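Local coordinates for protein SsfS6 (Streptomyces sp. SF2575, PDB 4FZR) that is a two-domain protein of the GT-B clan, related in both domains to the erythromycin biosynthesis protein CIII family, at residues Q216-V221 / Q291-A296; P228-T233 / L263-V268; I297-D302 / L317-P322. All blocks are in the same frame, centred on the assembly; numbering follows the deposited sequence.

Interaction 1 of 3, residues Q216-V221 / Q291-A296; sequences QVPSWV and QFPLSA
Phe292, just ahead of helix 294-297, receives the indole of Trp220 in a T-shaped (edge-to-face) pair. The six-membered ring of Trp220 turns its edge to one face of the phenyl, the centroids lying 5.4 Å apart and the planes meeting at 83°. Trp220 CZ2 does the touching, over the rim of the ring rather than its middle, 3.9 Å from Phe292 CZ. Pro218 comes obliquely to the same phenyl, its CG 3.7 Å from Phe292 CD1. That CG also lies over one face of the indole together with Val221 CG2, so its own segment also packs against the indole.

Pro293, the N-cap residue, packs more loosely, with its CG 4.3 Å from Val217 CA. Its carbonyl O accepts the bond from Ala296 N that starts the helix. Ala296 then sets CB against Val217 CG2 at 4.1 Å; Val217 CG2 stands anti to the carbonyl carbon. Closer still, Val221 CG1 rests 3.3 Å from Ala296 O.

The residues 216-221 belong to the chain running from the N-terminal to the C-terminal sheet, and Val217 also packs on Leu47 of the second subunit. With no hydrogen bond crossing between the segments, the edge-to-face ring pair and van der Waals packing of prolines and methyl groups join the connecting chain to the C-terminal domain.

Interaction 2 of 3, residues P228-T233 / L263-V268; sequences PRLCLT and LGFEVV
Leu230 and Phe265 form the tightly packed side of this contact between two neighbouring parallel strands, 229-231 and 266-268, whose directions differ by 28°. Leu230 CD1 sits over one face of the Phe265 ring in a CH-pi contact, 3.9 Å from the centroid and 14° off the normal. Leu230 CG is anti to the backbone N, and the two side chains cross obliquely. Pro228 also reaches this phenyl, its CB 3.9 Å from Phe265 CD1.

The backbones are joined by four hydrogen bonds in parallel register. Glu266 N gives to Pro228 O (3.0 Å), and Leu230 uses both its polar atoms, its N giving to Glu266 O and its O accepting from Val268 N (2.9 Å). Leu232 N closes the series on Val268 O.

The opposite face of the sheet, with Arg229, Glu266, Cys231 and Val268, is partly polar. Arg229 and Glu266 run side by side, pointing the same way, and pair through a long salt bridge of 3.4 Å from Arg229 NE to Glu266 OE1; Arg229 NH2 is nearly as close to that oxygen. The bridge is far from coplanar, the guanidinium and carboxylate planes being 81° apart. Farther along, Cys231 CB meets Val268 CG2 at 3.9 Å. The solvent side lies at Pro228 and Gly264, with Glu266 partly exposed and Arg229 buried.

This is the start of the C-terminal Rossmann-like sheet. Strand 229-231 lies between 266-269 and 303-306, strand 286-289 flanks 266-269 on its other side, and Cys362 of helix 358-367 packs against both Leu230 and Phe265.

Interaction 3 of 3, residues I297-D302 / L317-P322; sequences IMPACD and LSEGVP
The carboxylate of Asp302, the residue whose carbonyl meets Pro322, has a separate partner for each oxygen: OD1 makes a salt bridge with Arg225 and OD2 accepts a hydrogen bond from the backbone N of Arg229. Its CB points away from 317-322, leaving the backbone to face that segment. There a Schellman motif ends helix 310-318 of the Rossmann-like C-terminal domain: Gly320, at positive phi, bonds back through its N to Leu317 O (3.0 Å).

The turn then sends Val321 toward strand 323-325, parallel neighbour of 303-306. Ahead of it, the selenomethionine Met298 presses CG to within 3.4 Å of Glu319 CB, the two chains crossing at a slant. Met298 CG stands anti to the backbone N (chi1 -159°), which places it at Glu319, whereas the bend at chi2 turns SE away and the bend at chi3 then sets CE.

Val321 fills the middle with its two methyl groups: CG2 lies 4.0 Å from Met298 CG, and CG1 lies 3.9 Å from Asp302 C. Just before the two strands begin, the contact closes on Asp302 O, which has the ring of Pro322 against it, CG at 3.2 Å and CD at 3.5 Å.

How the interactions relate
All three interactions gather on the C-terminal domain, interaction 1 bringing in the chain that leads to it, with centres 12 to 14 Å apart. Interaction 2 is the buried core, a strand pair with regular backbone bonds; interactions 1 and 3 are partly buried and have no hydrogen bond between their segments, interaction 1 relying on an aromatic pair, prolines and methyls, interaction 3 on aliphatic groups. Their elements interlock: Trp220 of interaction 1 packs on Arg229 of interaction 2, and Trp220 CH2 touches Ile297 CD1 at the start of 297-302. Interactions 2 and 3 meet where Arg229 O probably accepts a hydrogen bond from Asp302 N, 2.9 Å away, just before strand 303-306. Contact with the second subunit occurs at interaction 1 alone.

Interaction 1 of 3, residues Q216-V221 / Q291-A296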
loop_
_atom_site.group_PDB
_atom_site.type_symbol
_atom_site.label_atom_id
_atom_site.label_comp_id
_atom_site.label_asym_id
_atom_site.label_seq_id
_atom_site.Cartn_x
_atom_site.Cartn_y
_atom_site.Cartn_z
ATOM N N GLN A 216 9.431 6.588 9.770
ATOM C CA GLN A 216 9.087 6.696 11.176
ATOM C C GLN A 216 8.837 8.171 11.398
ATOM O O GLN A 216 9.770 8.935 11.625
ATOM C CB GLN A 216 10.184 6.201 12.111
ATOM C CG GLN A 216 9.887 6.593 13.540
ATOM C CD GLN A 216 10.684 5.815 14.559
ATOM O OE1 GLN A 216 11.119 4.691 14.311
ATOM N NE2 GLN A 216 10.879 6.416 15.725
ATOM N N VAL A 217 7.576 8.570 11.268
ATOM C CA VAL A 217 7.195 9.970 11.404
ATOM C C VAL A 217 7.980 10.565 12.566
ATOM O O VAL A 217 7.603 10.393 13.729
ATOM C CB VAL A 217 5.688 10.140 11.680
ATOM C CG1 VAL A 217 5.305 11.611 11.609
ATOM C CG2 VAL A 217 4.850 9.327 10.692
ATOM N N PRO A 218 9.079 11.270 12.255
ATOM C CA PRO A 218 10.044 11.659 13.290
ATOM C C PRO A 218 9.405 12.409 14.450
ATOM O O PRO A 218 8.299 12.935 14.324
ATOM C CB PRO A 218 11.049 12.543 12.536
ATOM C CG PRO A 218 10.386 12.916 11.259
ATOM C CD PRO A 218 9.439 11.807 10.931
ATOM N N SER A 219 10.110 12.440 15.574
ATOM C CA SER A 219 9.601 13.047 16.796
ATOM C C SER A 219 8.967 14.406 16.531
ATOM O O SER A 219 7.752 14.567 16.631
ATOM C CB SER A 219 10.738 13.201 17.807
ATOM O OG SER A 219 10.336 13.984 18.918
ATOM N N TRP A 220 9.809 15.375 16.185
ATOM C CA TRP A 220 9.405 16.775 16.048
ATOM C C TRP A 220 8.125 17.017 15.245
ATOM O O TRP A 220 7.475 18.046 15.423
ATOM C CB TRP A 220 10.553 17.596 15.448
ATOM C CG TRP A 220 11.300 16.901 14.349
ATOM C CD1 TRP A 220 12.359 16.050 14.489
ATOM C CD2 TRP A 220 11.051 17.001 12.941
ATOM N NE1 TRP A 220 12.782 15.613 13.259
ATOM C CE2 TRP A 220 11.996 16.182 12.291
ATOM C CE3 TRP A 220 10.122 17.703 12.166
ATOM C CZ2 TRP A 220 12.039 16.046 10.906
ATOM C CZ3 TRP A 220 10.165 17.565 10.790
ATOM C CH2 TRP A 220 11.118 16.742 10.174
ATOM N N VAL A 221 7.759 16.089 14.369
ATOM C CA VAL A 221 6.554 16.264 13.562
ATOM C C VAL A 221 5.304 16.305 14.437
ATOM O O VAL A 221 4.368 17.056 14.159
ATOM C CB VAL A 221 6.384 15.141 12.525
ATOM C CG1 VAL A 221 5.142 15.388 11.678
ATOM C CG2 VAL A 221 7.613 15.047 11.646
ATOM N N GLN A 291 15.985 11.261 4.499
ATOM C CA GLN A 291 14.718 11.084 3.804
ATOM C C GLN A 291 13.580 10.924 4.805
ATOM O O GLN A 291 13.635 10.074 5.694
ATOM C CB GLN A 291 14.777 9.867 2.879
ATOM C CG GLN A 291 13.578 9.741 1.947
ATOM C CD GLN A 291 13.432 10.927 1.008
ATOM O OE1 GLN A 291 12.629 11.829 1.248
ATOM N NE2 GLN A 291 14.206 10.927 -0.072
ATOM N N PHE A 292 12.550 11.751 4.654
ATOM C CA PHE A 292 11.392 11.703 5.536
ATOM C C PHE A 292 10.121 11.432 4.743
ATOM O O PHE A 292 10.046 11.743 3.552
ATOM C CB PHE A 292 11.252 13.022 6.297
ATOM C CG PHE A 292 12.412 13.320 7.200
ATOM C CD1 PHE A 292 12.605 12.591 8.361
ATOM C CD2 PHE A 292 13.307 14.329 6.891
ATOM C CE1 PHE A 292 13.671 12.859 9.195
ATOM C CE2 PHE A 292 14.377 14.602 7.723
ATOM C CZ PHE A 292 14.557 13.864 8.876
ATOM N N PRO A 293 9.111 10.844 5.403
ATOM C CA PRO A 293 7.811 10.705 4.742
ATOM C C PRO A 293 7.261 12.089 4.427
ATOM O O PRO A 293 6.651 12.723 5.290
ATOM C CB PRO A 293 6.953 9.997 5.794
ATOM C CG PRO A 293 7.602 10.325 7.100
ATOM C CD PRO A 293 9.070 10.391 6.804
ATOM N N LEU A 294 7.487 12.552 3.202
ATOM C CA LEU A 294 7.218 13.941 2.853
ATOM C C LEU A 294 5.766 14.320 3.133
ATOM O O LEU A 294 5.490 15.419 3.614
ATOM C CB LEU A 294 7.568 14.207 1.387
ATOM C CG LEU A 294 7.789 15.679 1.033
ATOM C CD1 LEU A 294 8.799 16.336 1.975
ATOM C CD2 LEU A 294 8.251 15.817 -0.409
ATOM N N SER A 295 4.844 13.408 2.833
ATOM C CA SER A 295 3.422 13.632 3.084
ATOM C C SER A 295 3.045 13.630 4.566
ATOM O O SER A 295 1.975 14.115 4.933
ATOM C CB SER A 295 2.574 12.595 2.332
ATOM O OG SER A 295 3.080 11.274 2.476
ATOM N N ALA A 296 3.917 13.091 5.412
ATOM C CA ALA A 296 3.646 13.026 6.847
ATOM C C ALA A 296 4.358 14.145 7.603
ATOM O O ALA A 296 3.954 14.523 8.703
ATOM C CB ALA A 296 4.059 11.675 7.399
#

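Interaction 2 of 3, residues P228-T233 / L263-V268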
loop_
_atom_site.group_PDB
_atom_site.type_symbol
_atom_site.label_atom_id
_atom_site.label_comp_id
_atom_site.label_asym_id
_atom_site.label_seq_id
_atom_site.Cartn_x
_atom_site.Cartn_y
_atom_site.Cartn_z
ATOM N N PRO A 228 8.837 29.469 12.639
ATOM C CA PRO A 228 8.579 29.139 11.232
ATOM C C PRO A 228 9.491 28.028 10.722
ATOM O O PRO A 228 10.710 28.125 10.871
ATOM C CB PRO A 228 8.887 30.450 10.508
ATOM C CG PRO A 228 8.600 31.503 11.511
ATOM C CD PRO A 228 8.970 30.922 12.846
ATOM N N ARG A 229 8.907 26.990 10.131
ATOM C CA ARG A 229 9.683 25.851 9.658
ATOM C C ARG A 229 9.662 25.749 8.138
ATOM O O ARG A 229 8.626 25.950 7.504
ATOM C CB ARG A 229 9.150 24.557 10.268
ATOM C CG ARG A 229 10.027 23.344 9.986
ATOM C CD ARG A 229 9.738 22.201 10.934
ATOM N NE ARG A 229 9.597 22.650 12.315
ATOM C CZ ARG A 229 9.220 21.862 13.318
ATOM N NH1 ARG A 229 8.941 20.582 13.097
ATOM N NH2 ARG A 229 9.118 22.356 14.546
ATOM N N LEU A 230 10.816 25.433 7.560
ATOM C CA LEU A 230 10.936 25.323 6.113
ATOM C C LEU A 230 11.557 23.991 5.719
ATOM O O LEU A 230 12.516 23.531 6.339
ATOM C CB LEU A 230 11.770 26.484 5.561
ATOM C CG LEU A 230 11.954 26.586 4.044
ATOM C CD1 LEU A 230 12.196 28.042 3.646
ATOM C CD2 LEU A 230 13.105 25.703 3.569
ATOM N N CYS A 231 10.998 23.375 4.682
ATOM C CA CYS A 231 11.486 22.090 4.202
ATOM C C CYS A 231 12.082 22.259 2.805
ATOM O O CYS A 231 11.525 22.972 1.972
ATOM C CB CYS A 231 10.353 21.061 4.199
ATOM S SG CYS A 231 10.755 19.536 3.331
ATOM N N LEU A 232 13.208 21.597 2.547
ATOM C CA LEU A 232 14.000 21.888 1.350
ATOM C C LEU A 232 13.907 20.838 0.227
ATOM O O LEU A 232 13.879 21.192 -0.950
ATOM C CB LEU A 232 15.465 22.111 1.739
ATOM C CG LEU A 232 16.383 22.649 0.638
ATOM C CD1 LEU A 232 15.672 23.683 -0.236
ATOM C CD2 LEU A 232 17.629 23.245 1.266
ATOM N N THR A 233 13.872 19.560 0.581
ATOM C CA THR A 233 13.808 18.484 -0.419
ATOM C C THR A 233 14.620 18.777 -1.683
ATOM O O THR A 233 14.068 19.189 -2.706
ATOM C CB THR A 233 12.364 18.200 -0.859
ATOM O OG1 THR A 233 11.701 19.433 -1.160
ATOM C CG2 THR A 233 11.613 17.473 0.231
ATOM N N LEU A 263 16.967 33.829 7.577
ATOM C CA LEU A 263 15.732 34.568 7.321
ATOM C C LEU A 263 14.715 34.348 8.440
ATOM O O LEU A 263 13.606 34.881 8.396
ATOM C CB LEU A 263 15.128 34.150 5.978
ATOM C CG LEU A 263 15.743 34.787 4.731
ATOM C CD1 LEU A 263 17.220 34.458 4.613
ATOM C CD2 LEU A 263 14.993 34.338 3.487
ATOM N N GLY A 264 15.095 33.556 9.438
ATOM C CA GLY A 264 14.229 33.287 10.572
ATOM C C GLY A 264 13.539 31.941 10.473
ATOM O O GLY A 264 12.489 31.728 11.079
ATOM N N PHE A 265 14.132 31.027 9.711
ATOM C CA PHE A 265 13.562 29.696 9.536
ATOM C C PHE A 265 14.339 28.646 10.321
ATOM O O PHE A 265 15.544 28.774 10.531
ATOM C CB PHE A 265 13.561 29.298 8.056
ATOM C CG PHE A 265 12.558 30.043 7.217
ATOM C CD1 PHE A 265 11.200 29.933 7.468
ATOM C CD2 PHE A 265 12.974 30.831 6.158
ATOM C CE1 PHE A 265 10.280 30.612 6.688
ATOM C CE2 PHE A 265 12.060 31.507 5.376
ATOM C CZ PHE A 265 10.713 31.397 5.641
ATOM N N GLU A 266 13.629 27.617 10.771
ATOM C CA GLU A 266 14.263 26.371 11.175
ATOM C C GLU A 266 14.102 25.393 10.016
ATOM O O GLU A 266 12.983 25.106 9.590
ATOM C CB GLU A 266 13.625 25.809 12.444
ATOM C CG GLU A 266 14.205 24.466 12.863
ATOM C CD GLU A 266 13.364 23.755 13.905
ATOM O OE1 GLU A 266 12.151 24.047 14.002
ATOM O OE2 GLU A 266 13.918 22.901 14.629
ATOM N N VAL A 267 15.218 24.886 9.503
ATOM C CA VAL A 267 15.203 24.122 8.258
ATOM C C VAL A 267 15.328 22.617 8.464
ATOM O O VAL A 267 16.205 22.151 9.185
ATOM C CB VAL A 267 16.341 24.582 7.321
ATOM C CG1 VAL A 267 16.481 23.638 6.131
ATOM C CG2 VAL A 267 16.093 26.006 6.853
ATOM N N VAL A 268 14.444 21.862 7.822
ATOM C CA VAL A 268 14.610 20.418 7.722
ATOM C C VAL A 268 14.835 20.079 6.252
ATOM O O VAL A 268 14.213 20.669 5.370
ATOM C CB VAL A 268 13.391 19.641 8.273
ATOM C CG1 VAL A 268 13.138 20.010 9.730
ATOM C CG2 VAL A 268 12.156 19.905 7.433
#

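Interaction 3 of 3, residues I297-D302 / L317-P322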
loop_
_atom_site.group_PDB
_atom_site.type_symbol
_atom_site.label_atom_id
_atom_site.label_comp_id
_atom_site.label_asym_id
_atom_site.label_seq_id
_atom_site.Cartn_x
_atom_site.Cartn_y
_atom_site.Cartn_z
ATOM N N ILE A 297 5.425 14.661 7.002
ATOM C CA ILE A 297 6.202 15.753 7.583
ATOM C C ILE A 297 5.587 17.099 7.205
ATOM O O ILE A 297 5.839 18.116 7.849
ATOM C CB ILE A 297 7.661 15.716 7.077
ATOM C CG1 ILE A 297 8.495 16.824 7.722
ATOM C CG2 ILE A 297 7.701 15.857 5.567
ATOM C CD1 ILE A 297 9.853 16.993 7.089
HETATM N N MSE A 298 4.764 17.086 6.162
HETATM C CA MSE A 298 4.218 18.312 5.589
HETATM C C MSE A 298 3.485 19.188 6.607
HETATM O O MSE A 298 3.708 20.400 6.655
HETATM C CB MSE A 298 3.287 17.972 4.421
HETATM C CG MSE A 298 3.061 19.120 3.459
HETATM SE SE MSE A 298 4.721 19.743 2.650
HETATM C CE MSE A 298 5.192 18.151 1.623
ATOM N N PRO A 299 2.605 18.586 7.423
ATOM C CA PRO A 299 1.856 19.392 8.396
ATOM C C PRO A 299 2.757 20.179 9.343
ATOM O O PRO A 299 2.328 21.191 9.903
ATOM C CB PRO A 299 1.065 18.342 9.185
ATOM C CG PRO A 299 0.955 17.173 8.268
ATOM C CD PRO A 299 2.227 17.162 7.477
ATOM N N ALA A 300 3.992 19.720 9.513
ATOM C CA ALA A 300 4.887 20.285 10.518
ATOM C C ALA A 300 5.705 21.481 10.029
ATOM O O ALA A 300 6.703 21.830 10.652
ATOM C CB ALA A 300 5.820 19.200 11.044
ATOM N N CYS A 301 5.295 22.117 8.935
ATOM C CA CYS A 301 6.055 23.255 8.419
ATOM C C CYS A 301 5.208 24.278 7.660
ATOM O O CYS A 301 4.048 24.031 7.335
ATOM C CB CYS A 301 7.216 22.770 7.543
ATOM S SG CYS A 301 6.729 21.683 6.193
ATOM N N ASP A 302 5.817 25.427 7.379
ATOM C CA ASP A 302 5.098 26.581 6.851
ATOM C C ASP A 302 5.585 27.007 5.466
ATOM O O ASP A 302 4.938 27.816 4.803
ATOM C CB ASP A 302 5.237 27.752 7.826
ATOM C CG ASP A 302 4.992 27.340 9.266
ATOM O OD1 ASP A 302 3.838 27.455 9.731
ATOM O OD2 ASP A 302 5.952 26.896 9.930
ATOM N N LEU A 317 0.294 21.498 -2.287
ATOM C CA LEU A 317 -1.035 22.042 -2.544
ATOM C C LEU A 317 -2.089 21.364 -1.673
ATOM O O LEU A 317 -2.883 22.040 -1.017
ATOM C CB LEU A 317 -1.409 21.897 -4.027
ATOM C CG LEU A 317 -0.935 22.983 -4.998
ATOM C CD1 LEU A 317 -1.516 22.742 -6.386
ATOM C CD2 LEU A 317 -1.315 24.364 -4.494
ATOM N N SER A 318 -2.095 20.034 -1.656
ATOM C CA SER A 318 -3.135 19.294 -0.943
ATOM C C SER A 318 -3.024 19.466 0.569
ATOM O O SER A 318 -3.995 19.271 1.300
ATOM C CB SER A 318 -3.102 17.809 -1.324
ATOM O OG SER A 318 -2.282 17.042 -0.456
ATOM N N GLU A 319 -1.836 19.837 1.033
ATOM C CA GLU A 319 -1.616 20.084 2.452
ATOM C C GLU A 319 -1.651 21.577 2.799
ATOM O O GLU A 319 -1.440 21.956 3.951
ATOM C CB GLU A 319 -0.292 19.456 2.902
ATOM C CG GLU A 319 -0.404 17.971 3.234
ATOM C CD GLU A 319 -1.296 17.711 4.433
ATOM O OE1 GLU A 319 -1.539 18.657 5.212
ATOM O OE2 GLU A 319 -1.757 16.560 4.594
ATOM N N GLY A 320 -1.926 22.419 1.805
ATOM C CA GLY A 320 -2.090 23.844 2.032
ATOM C C GLY A 320 -0.839 24.518 2.564
ATOM O O GLY A 320 -0.907 25.338 3.482
ATOM N N VAL A 321 0.305 24.179 1.979
ATOM C CA VAL A 321 1.580 24.761 2.385
ATOM C C VAL A 321 2.194 25.534 1.213
ATOM O O VAL A 321 2.431 24.956 0.147
ATOM C CB VAL A 321 2.568 23.672 2.872
ATOM C CG1 VAL A 321 3.899 24.295 3.274
ATOM C CG2 VAL A 321 1.969 22.892 4.039
ATOM N N PRO A 322 2.442 26.846 1.402
ATOM C CA PRO A 322 3.022 27.670 0.329
ATOM C C PRO A 322 4.383 27.150 -0.133
ATOM O O PRO A 322 5.155 26.637 0.680
ATOM C CB PRO A 322 3.151 29.062 0.969
ATOM C CG PRO A 322 3.067 28.833 2.439
ATOM C CD PRO A 322 2.197 27.629 2.626
#